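Local coordinates for protein salmonella plasmid virulence: SpvB (Salmonella typhimurium, PDB 6P0X) that is the N-terminal part of a plasmid-encoded virulence effector that probably ADP-ribosylates actin on arginine, blocking filament assembly, at residues L157-P160 / Q161-S164. Sequence-based numbering, arbitrary orientation.
Sequences LSDP and QAAS
Q161 hands its backbone N to the carboxylate of D159, with OD1 of D159 2.9 Å from N of Q161 and the N-H pointing fairly straight at it (157°). The N-H arrives from above the carboxylate plane. With CG of D159 anti to the backbone N (chi1 -176°), the carboxylate folds forward over the turn instead of back along the strand, an Asx turn for which the short aspartate side chain is well suited. P160 between them has phi held near -60° by its ring and no N-H to offer, both fitting the second position of a type I beta turn. A162 closes that turn: its N lies 3.0 Å from O of D159. Its small CB sits 3.9 Å from OD2 of D159, an oxygen that also hydrogen-bonds a glycerol probably carried over from crystallisation. A163 then swings the chain round a corner, its O 3.8 Å from CB of S158, whose OG instead bonds T166 of strand 165-175. The turn thus links strand 156-159 to that antiparallel neighbour at the protein surface. One aspartate supplies both acceptors, so side chain and backbone together fix the bend, and the nearby N-H dipole probably steadies the carboxylate's negative charge.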
# COMPACT_ATOMS: atom_id res chain seq x y z
N LEU A 157 6.43 -3.36 -4.90
CA LEU A 157 6.78 -2.65 -6.13
C LEU A 157 8.10 -3.24 -6.60
O LEU A 157 9.15 -2.96 -6.02
CB LEU A 157 6.88 -1.15 -5.86
CG LEU A 157 6.62 -0.17 -6.99
CD1 LEU A 157 5.19 -0.26 -7.43
CD2 LEU A 157 6.94 1.25 -6.55
N SER A 158 8.06 -4.07 -7.63
CA SER A 158 9.21 -4.87 -8.03
C SER A 158 9.47 -4.77 -9.53
O SER A 158 8.57 -4.46 -10.32
CB SER A 158 9.02 -6.34 -7.64
OG SER A 158 8.64 -6.46 -6.29
N ASP A 159 10.72 -5.04 -9.90
CA ASP A 159 11.12 -5.12 -11.30
C ASP A 159 10.27 -6.16 -12.02
O ASP A 159 10.27 -7.33 -11.61
CB ASP A 159 12.61 -5.47 -11.39
CG ASP A 159 13.14 -5.48 -12.83
OD1 ASP A 159 12.36 -5.45 -13.80
OD2 ASP A 159 14.38 -5.52 -12.99
N PRO A 160 9.54 -5.79 -13.07
CA PRO A 160 8.73 -6.79 -13.78
C PRO A 160 9.54 -7.93 -14.37
O PRO A 160 9.00 -9.03 -14.53
CB PRO A 160 8.04 -5.95 -14.87
CG PRO A 160 8.00 -4.56 -14.30
CD PRO A 160 9.32 -4.43 -13.58
N GLN A 161 10.81 -7.70 -14.68
CA GLN A 161 11.67 -8.75 -15.23
C GLN A 161 12.46 -9.48 -14.15
O GLN A 161 13.24 -10.38 -14.49
CB GLN A 161 12.63 -8.16 -16.26
CG GLN A 161 11.98 -7.66 -17.54
CD GLN A 161 10.79 -8.49 -17.98
OE1 GLN A 161 9.69 -7.97 -18.14
NE2 GLN A 161 11.01 -9.79 -18.19
N ALA A 162 12.29 -9.13 -12.88
CA ALA A 162 13.05 -9.76 -11.79
C ALA A 162 12.26 -9.53 -10.50
O ALA A 162 12.46 -8.53 -9.81
CB ALA A 162 14.46 -9.21 -11.70
N ALA A 163 11.36 -10.47 -10.20
CA ALA A 163 10.46 -10.33 -9.05
C ALA A 163 11.21 -10.24 -7.73
O ALA A 163 10.68 -9.69 -6.76
CB ALA A 163 9.46 -11.49 -9.03
N SER A 164 12.42 -10.79 -7.66
CA SER A 164 13.20 -10.69 -6.42
C SER A 164 13.78 -9.30 -6.21
O SER A 164 14.32 -9.03 -5.13
CB SER A 164 14.32 -11.73 -6.41
OG SER A 164 15.11 -11.65 -7.58